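Local atomic coordinates of subtilase cytotoxin subunit A (Escherichia coli, PDB entry 2IY9), a protein that cleaves the endoplasmic reticulum chaperone BiP as the serine protease subunit of the AB5 subtilase cytotoxin, provoking stress and eventual death of the host cell. Residues V50-V55 / T91-L96; Y104-H109 / S279-A284; I177-G182 / I197-Y202; L221-K226 / G253-F258; G227-L232 / Y308-D313. All coordinates share one frame; numbering follows the deposited sequence.

Contact 1. Residues V50-V55 / T91-L96; sequences VVDSGV and TAMASL
Val55 and Ala94 meet fork to methyl: with CG1 anti to its backbone N (chi1 173°), the valine, a loop residue just past strand 47-52, turns both branches to the alanine, CG1 lying 3.9 Å and CG2 4.0 Å from Ala94 CB. Val50, on strand 47-52, points at the same helix turn and brings its CG2 to 4.3 Å from Ala94 CA. These three residues join the strand and the loop after it to helix 84-98 through apolar packing. Asp52 and Met93 meet in another way, their side chains crossing at about a right angle with Asp52 OD2 3.5 Å from Met93 CG. Met93 starts toward the strand, but bends at chi2 and chi3 carry its end off, where the residue packs against Ser272 and Ala276 of helix 271-288. The carboxylate therefore rests on a methylene flank and not on the sulfur. Its other oxygen, OD1, whose position is less certain, accepts from Ser53 N at 2.7 Å. Beyond the strand end, a water links the backbones: it donates to Gly54 O at 2.9 Å and accepts from Thr91 N at 3.0 Å, while Thr91 OG1 is hydrogen-bonded to Ala56 N. The methylene offers OD2 only van der Waals contact. The side chain of His89, inferred with Asp52 and Ser272 to form the charge relay system, is about 3 Å from that of Asp52, between nearest atoms. Such a buried acid beside an imidazole is probably ionised and would orient and polarise the histidine, as in other subtilases.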
# COMPACT_ATOMS: atom_id res chain seq x y z
N VAL A 50 -5.68 1.20 -6.67
CA VAL A 50 -4.63 2.21 -6.54
C VAL A 50 -5.29 3.58 -6.42
O VAL A 50 -5.72 4.18 -7.43
CB VAL A 50 -3.57 2.14 -7.67
CG1 VAL A 50 -2.63 3.36 -7.62
CG2 VAL A 50 -2.77 0.87 -7.55
N VAL A 51 -5.41 4.04 -5.17
CA VAL A 51 -6.07 5.30 -4.84
C VAL A 51 -4.95 6.35 -4.81
O VAL A 51 -4.11 6.38 -3.89
CB VAL A 51 -6.86 5.21 -3.51
CG1 VAL A 51 -7.66 6.50 -3.26
CG2 VAL A 51 -7.80 3.99 -3.53
N ASP A 52 -4.92 7.18 -5.85
CA ASP A 52 -3.71 7.94 -6.14
C ASP A 52 -3.97 9.02 -7.19
O ASP A 52 -5.10 9.51 -7.31
CB ASP A 52 -2.61 6.96 -6.58
CG ASP A 52 -1.23 7.38 -6.12
OD1 ASP A 52 -0.76 8.45 -6.57
OD2 ASP A 52 -0.62 6.64 -5.30
N SER A 53 -2.93 9.39 -7.93
CA SER A 53 -3.00 10.53 -8.85
C SER A 53 -3.38 10.14 -10.28
O SER A 53 -3.30 10.97 -11.19
CB SER A 53 -1.66 11.26 -8.84
OG SER A 53 -0.64 10.46 -9.42
N GLY A 54 -3.79 8.88 -10.48
CA GLY A 54 -4.15 8.38 -11.81
C GLY A 54 -3.05 7.50 -12.40
O GLY A 54 -1.87 7.69 -12.09
N VAL A 55 -3.45 6.54 -13.23
CA VAL A 55 -2.51 5.55 -13.74
C VAL A 55 -2.47 5.56 -15.26
O VAL A 55 -3.51 5.55 -15.92
CB VAL A 55 -2.84 4.14 -13.21
CG1 VAL A 55 -1.95 3.07 -13.88
CG2 VAL A 55 -2.71 4.08 -11.69
N THR A 91 1.09 5.99 -11.48
CA THR A 91 1.74 5.04 -12.40
C THR A 91 2.92 4.33 -11.72
O THR A 91 3.09 3.11 -11.84
CB THR A 91 2.25 5.74 -13.70
OG1 THR A 91 1.19 6.49 -14.29
CG2 THR A 91 2.76 4.73 -14.72
N ALA A 92 3.73 5.10 -10.99
CA ALA A 92 4.83 4.55 -10.22
C ALA A 92 4.36 3.44 -9.27
O ALA A 92 4.92 2.35 -9.26
CB ALA A 92 5.53 5.66 -9.45
N MET A 93 3.32 3.73 -8.48
CA MET A 93 2.81 2.78 -7.48
C MET A 93 2.25 1.53 -8.12
O MET A 93 2.60 0.40 -7.72
CB MET A 93 1.78 3.45 -6.57
CG MET A 93 2.29 4.73 -5.85
SD MET A 93 3.75 4.43 -4.83
CE MET A 93 5.04 5.25 -5.74
N ALA A 94 1.41 1.73 -9.13
CA ALA A 94 0.85 0.65 -9.94
C ALA A 94 1.96 -0.23 -10.49
O ALA A 94 1.84 -1.45 -10.46
CB ALA A 94 -0.00 1.20 -11.07
N SER A 95 3.06 0.38 -10.95
CA SER A 95 4.15 -0.40 -11.52
C SER A 95 4.80 -1.29 -10.45
O SER A 95 5.09 -2.45 -10.73
CB SER A 95 5.18 0.47 -12.26
OG SER A 95 6.03 1.21 -11.40
N LEU A 96 4.99 -0.75 -9.24
CA LEU A 96 5.62 -1.52 -8.16
C LEU A 96 4.78 -2.73 -7.73
O LEU A 96 5.33 -3.78 -7.39
CB LEU A 96 5.92 -0.62 -6.95
CG LEU A 96 6.97 0.46 -7.18
CD1 LEU A 96 7.04 1.35 -5.95
CD2 LEU A 96 8.36 -0.12 -7.53
O HOH W 1 0.77 8.62 -12.80

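Contact 2. Residues Y104-H109 / S279-A284; sequences YGVYPH and SGVLAA
Helix 271-288, the buried helix that carries the inferred nucleophile Ser272 near its start, is here covered by residues 104-109, the loop leading from helix 84-98 into strand 111-116. Val106 sits on the helix backbone at Gly280, where the two CA atoms come within 5.0 Å. Its CG1, anti to the backbone N (chi1 168°), lies over the peptide link that follows the glycine, 3.4 Å from Gly280 C and 3.6 Å from Val281 N. Having no side chain, Gly280 lets the valine settle directly on the main chain. Val106 CG1 also meets Val281 CG2 at 4.0 Å. Tyr107 continues the contact one turn further along. Its CG is also anti to the backbone N (chi1 -169°), which lays the ring flat against the helix: Ala284 CA stands 3.8 Å from the ring centroid and only 11° off the normal, a CH-pi contact over the face. Ala284 CB lies on the same side as its CA, 3.8 Å from Tyr107 CD1, and Ala283 CB approaches Tyr107 CD2 at 4.1 Å. His109 CB lies over the opposite face, towards the rim, so the ring is sandwiched. No hydrogen bond crosses the contact; the loop is tied instead to helix 84-98 by backbone bonds of Val106 to Leu96 and Tyr107 to Ile97. A beta-alpha-beta crossover loop resting on the serine-bearing central helix in this manner belongs to the subtilisin-like fold.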
# COMPACT_ATOMS: atom_id res chain seq x y z
N TYR A 104 9.77 -4.66 -12.30
CA TYR A 104 9.35 -5.96 -11.79
C TYR A 104 8.31 -5.76 -10.70
O TYR A 104 8.66 -5.47 -9.55
CB TYR A 104 10.53 -6.75 -11.24
CG TYR A 104 11.53 -7.20 -12.28
CD1 TYR A 104 11.47 -8.49 -12.83
CD2 TYR A 104 12.53 -6.34 -12.73
CE1 TYR A 104 12.40 -8.91 -13.80
CE2 TYR A 104 13.46 -6.75 -13.70
CZ TYR A 104 13.39 -8.02 -14.22
OH TYR A 104 14.32 -8.39 -15.18
N GLY A 105 7.04 -5.93 -11.06
CA GLY A 105 5.98 -5.84 -10.08
C GLY A 105 6.09 -6.98 -9.09
O GLY A 105 6.54 -8.07 -9.45
N VAL A 106 5.71 -6.72 -7.84
CA VAL A 106 5.70 -7.74 -6.81
C VAL A 106 4.80 -8.92 -7.19
O VAL A 106 5.18 -10.08 -7.00
CB VAL A 106 5.25 -7.16 -5.43
CG1 VAL A 106 4.97 -8.30 -4.43
CG2 VAL A 106 6.30 -6.23 -4.89
N TYR A 107 3.60 -8.61 -7.70
CA TYR A 107 2.68 -9.65 -8.17
C TYR A 107 2.16 -9.28 -9.56
O TYR A 107 1.09 -8.68 -9.71
CB TYR A 107 1.53 -9.90 -7.16
CG TYR A 107 0.70 -11.14 -7.48
CD1 TYR A 107 1.31 -12.39 -7.64
CD2 TYR A 107 -0.69 -11.06 -7.61
CE1 TYR A 107 0.56 -13.54 -7.95
CE2 TYR A 107 -1.45 -12.20 -7.92
CZ TYR A 107 -0.81 -13.43 -8.09
OH TYR A 107 -1.54 -14.55 -8.39
N PRO A 108 2.95 -9.61 -10.61
CA PRO A 108 2.60 -9.20 -11.97
C PRO A 108 1.31 -9.81 -12.53
O PRO A 108 0.83 -9.33 -13.55
CB PRO A 108 3.83 -9.62 -12.79
CG PRO A 108 4.49 -10.66 -11.99
CD PRO A 108 4.24 -10.33 -10.56
N HIS A 109 0.78 -10.84 -11.89
CA HIS A 109 -0.52 -11.40 -12.27
C HIS A 109 -1.70 -10.52 -11.87
O HIS A 109 -2.80 -10.68 -12.40
CB HIS A 109 -0.72 -12.79 -11.66
CG HIS A 109 0.29 -13.80 -12.10
ND1 HIS A 109 0.88 -14.69 -11.23
CD2 HIS A 109 0.82 -14.05 -13.32
CE1 HIS A 109 1.73 -15.45 -11.89
NE2 HIS A 109 1.72 -15.08 -13.16
N SER A 279 1.33 -3.92 -0.52
CA SER A 279 0.12 -4.22 -1.29
C SER A 279 0.33 -5.34 -2.29
O SER A 279 -0.56 -6.16 -2.47
CB SER A 279 -0.39 -2.97 -2.02
OG SER A 279 -0.94 -2.05 -1.09
N GLY A 280 1.50 -5.37 -2.94
CA GLY A 280 1.79 -6.47 -3.88
C GLY A 280 1.87 -7.83 -3.19
O GLY A 280 1.42 -8.84 -3.73
N VAL A 281 2.43 -7.84 -1.99
CA VAL A 281 2.53 -9.08 -1.20
C VAL A 281 1.12 -9.51 -0.78
O VAL A 281 0.76 -10.67 -0.94
CB VAL A 281 3.46 -8.93 0.02
CG1 VAL A 281 3.45 -10.21 0.89
CG2 VAL A 281 4.90 -8.58 -0.44
N LEU A 282 0.32 -8.58 -0.28
CA LEU A 282 -1.06 -8.91 0.06
C LEU A 282 -1.85 -9.40 -1.16
O LEU A 282 -2.65 -10.33 -1.05
CB LEU A 282 -1.76 -7.74 0.75
CG LEU A 282 -1.41 -7.47 2.22
CD1 LEU A 282 -1.83 -6.02 2.57
CD2 LEU A 282 -2.07 -8.46 3.16
N ALA A 283 -1.60 -8.79 -2.32
CA ALA A 283 -2.24 -9.24 -3.57
C ALA A 283 -1.91 -10.71 -3.87
O ALA A 283 -2.80 -11.50 -4.20
CB ALA A 283 -1.84 -8.36 -4.74
N ALA A 284 -0.63 -11.05 -3.74
CA ALA A 284 -0.15 -12.41 -3.96
C ALA A 284 -0.82 -13.40 -3.01
O ALA A 284 -1.24 -14.47 -3.43
CB ALA A 284 1.37 -12.46 -3.80

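Contact 3. Residues I177-G182 / I197-Y202; sequences IVAAVG and IWPAAY
At the C-terminal end of strand 176-180 of the parallel subtilase sheet, the chain loops out and returns as residues 197-202, which contain a cis peptide bond before Pro199 and a type I beta turn from Pro199 to Tyr202. Apolar contacts fill the strand side. Pro199 CG fits between two strand residues, 3.9 Å from Ile177 CG2 and 4.0 Å from Ala179 CB, with the Ile177 side chain crossing the proline at about a right angle. The methyl of Ala200 then points at the strand end, its CB 3.4 Å from Ala180 O and also against Val181 CG1. Polar links across the contact are made through water. One molecule donates to Ala180 O at 2.9 Å and accepts from Ala200 N at 3.1 Å; a second donates to Val181 O at 2.7 Å and accepts from Ile197 N. Each thus satisfies a carbonyl and an amide that do not bond each other directly. Ala180 lies about 5 Å, side chain to side chain, from the inferred nucleophile Ser272, consistent with a place beside the specificity pocket, as in subtilisins. The tightest approach is at Gly182, where Ile197 CD1 lies 3.3 Å from the glycine CA.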
# COMPACT_ATOMS: atom_id res chain seq x y z
N ILE A 177 -6.93 -1.71 3.86
CA ILE A 177 -6.31 -0.49 3.34
C ILE A 177 -4.85 -0.49 3.75
O ILE A 177 -4.51 -0.57 4.94
CB ILE A 177 -7.00 0.77 3.84
CG1 ILE A 177 -8.40 0.86 3.23
CG2 ILE A 177 -6.19 2.01 3.48
CD1 ILE A 177 -9.16 2.07 3.68
N VAL A 178 -3.99 -0.44 2.74
CA VAL A 178 -2.56 -0.37 2.95
C VAL A 178 -2.18 1.10 2.77
O VAL A 178 -2.31 1.66 1.68
CB VAL A 178 -1.80 -1.30 1.99
CG1 VAL A 178 -0.32 -1.40 2.40
CG2 VAL A 178 -2.44 -2.69 1.99
N ALA A 179 -1.74 1.72 3.87
CA ALA A 179 -1.57 3.17 3.96
C ALA A 179 -0.16 3.59 4.36
O ALA A 179 0.35 3.15 5.39
CB ALA A 179 -2.57 3.73 4.94
N ALA A 180 0.46 4.45 3.55
CA ALA A 180 1.78 5.01 3.85
C ALA A 180 1.68 5.92 5.08
O ALA A 180 0.70 6.67 5.21
CB ALA A 180 2.30 5.81 2.65
N VAL A 181 2.68 5.86 5.96
CA VAL A 181 2.68 6.73 7.15
C VAL A 181 3.21 8.13 6.83
O VAL A 181 3.15 9.03 7.67
CB VAL A 181 3.42 6.11 8.36
CG1 VAL A 181 2.71 4.84 8.82
CG2 VAL A 181 4.90 5.84 8.06
N GLY A 182 3.74 8.29 5.62
CA GLY A 182 4.19 9.61 5.15
C GLY A 182 5.67 9.84 5.28
O GLY A 182 6.37 9.12 6.01
N ILE A 197 -0.89 11.99 8.57
CA ILE A 197 -1.49 11.59 7.29
C ILE A 197 -2.53 10.49 7.49
O ILE A 197 -2.28 9.49 8.17
CB ILE A 197 -0.42 11.17 6.27
CG1 ILE A 197 0.54 12.34 6.01
CG2 ILE A 197 -1.05 10.72 4.96
CD1 ILE A 197 1.92 11.93 5.62
N TRP A 198 -3.71 10.72 6.90
CA TRP A 198 -4.84 9.79 6.93
C TRP A 198 -4.89 9.02 5.60
O TRP A 198 -4.57 9.58 4.57
CB TRP A 198 -6.15 10.57 7.15
CG TRP A 198 -6.31 11.00 8.59
CD1 TRP A 198 -5.74 12.10 9.19
CD2 TRP A 198 -7.06 10.32 9.61
NE1 TRP A 198 -6.11 12.14 10.52
CE2 TRP A 198 -6.91 11.07 10.80
CE3 TRP A 198 -7.85 9.17 9.63
CZ2 TRP A 198 -7.51 10.69 12.01
CZ3 TRP A 198 -8.46 8.79 10.82
CH2 TRP A 198 -8.27 9.54 12.00
N PRO A 199 -5.33 7.73 5.62
CA PRO A 199 -5.88 7.00 6.77
C PRO A 199 -4.87 6.34 7.71
O PRO A 199 -5.30 5.70 8.66
CB PRO A 199 -6.74 5.91 6.11
CG PRO A 199 -6.08 5.66 4.79
CD PRO A 199 -5.34 6.91 4.39
N ALA A 200 -3.57 6.50 7.48
CA ALA A 200 -2.60 5.93 8.43
C ALA A 200 -2.84 6.44 9.87
O ALA A 200 -2.63 5.71 10.83
CB ALA A 200 -1.16 6.19 7.99
N ALA A 201 -3.32 7.68 9.99
CA ALA A 201 -3.52 8.33 11.31
C ALA A 201 -4.70 7.75 12.11
O ALA A 201 -4.86 8.07 13.29
CB ALA A 201 -3.71 9.82 11.13
N TYR A 202 -5.51 6.90 11.47
CA TYR A 202 -6.56 6.18 12.17
C TYR A 202 -5.93 5.50 13.38
O TYR A 202 -4.93 4.77 13.25
CB TYR A 202 -7.23 5.16 11.24
CG TYR A 202 -8.38 4.38 11.85
CD1 TYR A 202 -9.44 5.05 12.49
CD2 TYR A 202 -8.43 2.99 11.77
CE1 TYR A 202 -10.51 4.33 13.05
CE2 TYR A 202 -9.49 2.27 12.32
CZ TYR A 202 -10.52 2.95 12.96
OH TYR A 202 -11.56 2.24 13.50
O HOH W 2 -2.08 7.36 4.92
O HOH W 3 1.76 10.58 9.43

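Contact 4. Residues L221-K226 / G253-F258; sequences LAQYRK and GQNITF
Gln223, Gln254 and Asn255 all hold CG anti to the backbone N (chi1 -168° for Gln254), and both glutamines stay extended beyond CG, so three amide groups are brought together between the segments. Gln254 reaches across to the main chain at Gln223: its OE1 accepts the backbone N of Gln223 at 3.0 Å, with a nearly straight N-H...O angle of 174°. The donor does not lie on a lone pair, since it stands 59° out of the carbonyl plane. The NE2 of the same amide is hydrogen-bonded to His233 ND1, which leaves its rotation well defined. Gln223 returns the grip from the other side, its OE1 accepting Asn255 ND2 at 2.9 Å from somewhat above the carbonyl plane; the two amide planes are almost parallel. A water completes the ring, donating to Gln223 OE1 at 2.7 Å and to Gln254 OE1 at 2.9 Å, so each of these oxygens receives two donors. Deeper in the protein, Gly253 N bonds Leu221 O at 2.9 Å, in the carbonyl plane and on a lone pair. This bond continues the pairing of strands 215-221 and 249-252 by one residue beyond the end of 249-252. Trp25 NE1, from helix 25-30, is hydrogen-bonded to Gln254 O. Asn255 and Ile256 both face Gly268, which makes a G1 beta bulge at the entrance of the hairpin 256-259/265-268, the hairpin that precedes the serine-bearing helix in this subtilisin-like fold.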
# COMPACT_ATOMS: atom_id res chain seq x y z
N LEU A 221 12.01 1.26 4.74
CA LEU A 221 13.33 0.81 5.17
C LEU A 221 14.41 1.21 4.18
O LEU A 221 14.17 1.27 2.97
CB LEU A 221 13.35 -0.72 5.29
CG LEU A 221 12.47 -1.33 6.38
CD1 LEU A 221 12.35 -2.83 6.20
CD2 LEU A 221 12.99 -0.96 7.78
N ALA A 222 15.61 1.45 4.72
CA ALA A 222 16.81 1.61 3.90
C ALA A 222 17.16 0.28 3.23
O ALA A 222 16.75 -0.79 3.69
CB ALA A 222 17.97 2.08 4.77
N GLN A 223 17.93 0.36 2.15
CA GLN A 223 18.36 -0.83 1.44
C GLN A 223 19.12 -1.78 2.36
O GLN A 223 19.96 -1.35 3.16
CB GLN A 223 19.26 -0.43 0.27
CG GLN A 223 19.64 -1.58 -0.65
CD GLN A 223 20.24 -1.10 -1.95
OE1 GLN A 223 19.99 0.04 -2.37
NE2 GLN A 223 21.02 -1.95 -2.61
N TYR A 224 18.79 -3.06 2.25
CA TYR A 224 19.47 -4.12 2.97
C TYR A 224 19.46 -5.42 2.17
O TYR A 224 18.63 -5.61 1.27
CB TYR A 224 18.82 -4.34 4.35
CG TYR A 224 17.38 -4.84 4.29
CD1 TYR A 224 17.08 -6.18 4.48
CD2 TYR A 224 16.33 -3.95 4.05
CE1 TYR A 224 15.75 -6.64 4.43
CE2 TYR A 224 15.01 -4.38 4.00
CZ TYR A 224 14.72 -5.72 4.19
OH TYR A 224 13.40 -6.15 4.14
N ARG A 225 20.38 -6.32 2.51
CA ARG A 225 20.37 -7.67 1.96
C ARG A 225 19.78 -8.58 3.02
O ARG A 225 19.96 -8.33 4.22
CB ARG A 225 21.80 -8.15 1.67
CG ARG A 225 22.67 -7.21 0.87
CD ARG A 225 23.98 -7.91 0.48
NE ARG A 225 23.80 -8.74 -0.71
CZ ARG A 225 24.34 -8.50 -1.90
NH1 ARG A 225 25.14 -7.45 -2.09
NH2 ARG A 225 24.10 -9.33 -2.90
N LYS A 226 19.09 -9.63 2.60
CA LYS A 226 18.61 -10.65 3.53
C LYS A 226 19.75 -11.05 4.46
O LYS A 226 20.86 -11.30 4.00
CB LYS A 226 18.09 -11.87 2.77
CG LYS A 226 17.47 -12.94 3.66
CD LYS A 226 16.73 -13.96 2.82
CE LYS A 226 15.68 -14.69 3.64
NZ LYS A 226 14.71 -13.72 4.24
N GLY A 253 11.95 0.60 1.17
CA GLY A 253 11.56 1.93 0.75
C GLY A 253 12.71 2.86 0.41
O GLY A 253 12.60 4.07 0.59
N GLN A 254 13.80 2.30 -0.11
CA GLN A 254 14.94 3.11 -0.58
C GLN A 254 15.49 2.58 -1.90
O GLN A 254 15.59 1.37 -2.07
CB GLN A 254 16.04 3.11 0.48
CG GLN A 254 17.13 4.14 0.24
CD GLN A 254 18.23 4.00 1.24
OE1 GLN A 254 19.00 3.04 1.20
NE2 GLN A 254 18.30 4.93 2.18
N ASN A 255 15.85 3.49 -2.81
CA ASN A 255 16.49 3.09 -4.07
C ASN A 255 15.53 2.18 -4.83
O ASN A 255 15.87 1.06 -5.21
CB ASN A 255 17.82 2.36 -3.78
CG ASN A 255 18.66 2.13 -5.02
OD1 ASN A 255 18.61 2.93 -5.96
ND2 ASN A 255 19.47 1.05 -5.02
N ILE A 256 14.30 2.66 -4.99
CA ILE A 256 13.25 1.88 -5.65
C ILE A 256 12.99 2.42 -7.06
O ILE A 256 12.64 3.59 -7.22
CB ILE A 256 11.92 1.89 -4.84
CG1 ILE A 256 12.13 1.54 -3.35
CG2 ILE A 256 10.86 1.03 -5.53
CD1 ILE A 256 12.53 0.06 -3.04
N THR A 257 13.17 1.57 -8.07
CA THR A 257 12.96 1.97 -9.46
C THR A 257 11.47 1.79 -9.82
O THR A 257 10.86 0.80 -9.44
CB THR A 257 13.87 1.15 -10.41
OG1 THR A 257 15.23 1.23 -9.97
CG2 THR A 257 13.79 1.68 -11.82
N PHE A 258 10.90 2.77 -10.52
CA PHE A 258 9.47 2.75 -10.87
C PHE A 258 9.21 3.28 -12.29
O PHE A 258 10.08 3.89 -12.91
CB PHE A 258 8.66 3.56 -9.86
CG PHE A 258 9.13 4.98 -9.70
CD1 PHE A 258 8.82 5.94 -10.67
CD2 PHE A 258 9.89 5.36 -8.60
CE1 PHE A 258 9.27 7.26 -10.54
CE2 PHE A 258 10.33 6.67 -8.45
CZ PHE A 258 10.02 7.62 -9.43
O HOH W 4 20.24 2.49 -1.31

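Contact 5. Residues G227-L232 / Y308-D313; sequences GETPVL and YPSLVD
From Glu228 onward, residues 227-232 run extended after Gly227, which has a positive phi (102°), whereas residues 308-313 curl through a short 3-10 turn at 309-311, closed by Leu311 N bonding Tyr308 O at 2.9 Å. The backbones stay well apart, with 7.4 Å between Val231 CA and Leu311 CA, so side chains make the contact. Tyr308 supplies the flat surface. Pro230 CD stands over one face of its ring, 3.7 Å from the centroid and 19° off the normal, a CH-pi contact in which proline and tyrosine cross at about a right angle. Thr229 slides past the tyrosine in the opposite direction, and its CG2, anti to the backbone N, reaches Tyr308 CD1 at 3.9 Å. That methyl also touches Ser310 OG. Leu311 packs its branched end against Pro230 O: CD1 and CD2 both lie 3.8 Å from that oxygen, and Leu311 CD2 meets Leu232 CD1 obliquely at 4.2 Å. A water bridges the two segments. It donates to Pro230 O at 2.7 Å and is hydrogen-bonded to Ser310 OG, so the carbonyl that faces the leucine methyls still has a polar partner. Val320 of strand 319-320 touches Pro230, Tyr308 and Leu311 alike, while Pro230 packs on Leu221 and Leu232 on both Ala219 and Leu221 of strand 215-221, which places the contact between that strand and the small antiparallel strand pair 306-307/319-320.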
# COMPACT_ATOMS: atom_id res chain seq x y z
N GLY A 227 19.48 -11.10 5.76
CA GLY A 227 20.53 -11.37 6.75
C GLY A 227 21.02 -10.13 7.47
O GLY A 227 21.47 -10.22 8.61
N GLU A 228 20.95 -8.97 6.81
CA GLU A 228 21.31 -7.70 7.43
C GLU A 228 20.13 -7.16 8.24
O GLU A 228 18.97 -7.40 7.89
CB GLU A 228 21.75 -6.68 6.37
CG GLU A 228 22.96 -7.13 5.54
CD GLU A 228 23.34 -6.18 4.41
OE1 GLU A 228 22.56 -5.25 4.09
OE2 GLU A 228 24.43 -6.38 3.82
N THR A 229 20.42 -6.46 9.34
CA THR A 229 19.37 -5.84 10.15
C THR A 229 18.93 -4.52 9.49
O THR A 229 19.75 -3.61 9.33
CB THR A 229 19.85 -5.57 11.59
OG1 THR A 229 20.07 -6.82 12.27
CG2 THR A 229 18.82 -4.75 12.37
N PRO A 230 17.65 -4.43 9.09
CA PRO A 230 17.14 -3.21 8.47
C PRO A 230 17.08 -2.05 9.43
O PRO A 230 16.96 -2.24 10.65
CB PRO A 230 15.71 -3.60 8.05
CG PRO A 230 15.69 -5.08 8.06
CD PRO A 230 16.62 -5.47 9.16
N VAL A 231 17.19 -0.85 8.86
CA VAL A 231 16.92 0.39 9.56
C VAL A 231 15.92 1.17 8.70
O VAL A 231 15.82 0.94 7.49
CB VAL A 231 18.20 1.23 9.75
CG1 VAL A 231 19.16 0.54 10.73
CG2 VAL A 231 18.89 1.47 8.41
N LEU A 232 15.17 2.07 9.33
CA LEU A 232 14.24 2.92 8.59
C LEU A 232 15.01 3.89 7.70
O LEU A 232 16.07 4.39 8.11
CB LEU A 232 13.28 3.68 9.52
CG LEU A 232 11.87 3.07 9.63
CD1 LEU A 232 11.85 1.73 10.36
CD2 LEU A 232 10.87 4.04 10.27
N TYR A 308 12.34 -7.33 14.70
CA TYR A 308 13.65 -6.80 15.12
C TYR A 308 13.56 -5.94 16.38
O TYR A 308 12.93 -4.89 16.37
CB TYR A 308 14.29 -5.99 13.99
CG TYR A 308 14.68 -6.82 12.80
CD1 TYR A 308 15.97 -7.36 12.69
CD2 TYR A 308 13.76 -7.10 11.78
CE1 TYR A 308 16.33 -8.15 11.59
CE2 TYR A 308 14.11 -7.87 10.69
CZ TYR A 308 15.39 -8.40 10.59
OH TYR A 308 15.72 -9.15 9.49
N PRO A 309 14.21 -6.39 17.48
CA PRO A 309 14.14 -5.63 18.74
C PRO A 309 14.62 -4.19 18.57
O PRO A 309 14.12 -3.31 19.25
CB PRO A 309 15.07 -6.40 19.68
CG PRO A 309 15.91 -7.27 18.81
CD PRO A 309 15.06 -7.59 17.61
N SER A 310 15.57 -3.98 17.66
CA SER A 310 16.12 -2.66 17.38
C SER A 310 15.10 -1.68 16.77
O SER A 310 15.31 -0.47 16.81
CB SER A 310 17.38 -2.75 16.50
OG SER A 310 17.09 -3.31 15.23
N LEU A 311 14.01 -2.21 16.22
CA LEU A 311 13.00 -1.40 15.53
C LEU A 311 11.71 -1.16 16.32
O LEU A 311 10.79 -0.52 15.83
CB LEU A 311 12.66 -2.02 14.16
CG LEU A 311 13.80 -2.04 13.13
CD1 LEU A 311 13.38 -2.76 11.85
CD2 LEU A 311 14.30 -0.64 12.81
N VAL A 312 11.65 -1.66 17.55
CA VAL A 312 10.42 -1.56 18.34
C VAL A 312 9.96 -0.10 18.59
O VAL A 312 8.77 0.18 18.56
CB VAL A 312 10.50 -2.40 19.64
CG1 VAL A 312 9.24 -2.22 20.50
CG2 VAL A 312 10.67 -3.89 19.28
N ASP A 313 10.90 0.83 18.80
CA ASP A 313 10.49 2.25 18.97
C ASP A 313 9.87 2.86 17.71
O ASP A 313 9.09 3.80 17.81
CB ASP A 313 11.65 3.15 19.43
CG ASP A 313 11.18 4.57 19.73
OD1 ASP A 313 10.37 4.75 20.67
OD2 ASP A 313 11.59 5.51 19.01
O HOH W 5 17.71 -1.60 13.17

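Overall arrangement
Contacts 1 and 3 reach the same seven-stranded parallel sheet, at strands 47-52 and 176-180, with centres 16 Å apart; contact 1 holds the inferred catalytic Asp52, and Met93 and Ala180 lie close to Ser272. Contact 2 touches both: it joins contact 1 through the backbone of the 104-109 loop, and Ser279 and Leu282 pack on Val178 of contact 3. Contact 4 joins contact 1 through Phe258 and Ile256 against helix 84-98, and contact 5 through the Ala222-Val231 pairing. Along the chain, contacts 3 and 4 are nested within the loop closed by contact 2, while contact 5 crosses contacts 2 and 4. Contact 5, its centre 28 Å from that of contact 1, lies nearest the periphery, away from the catalytic site.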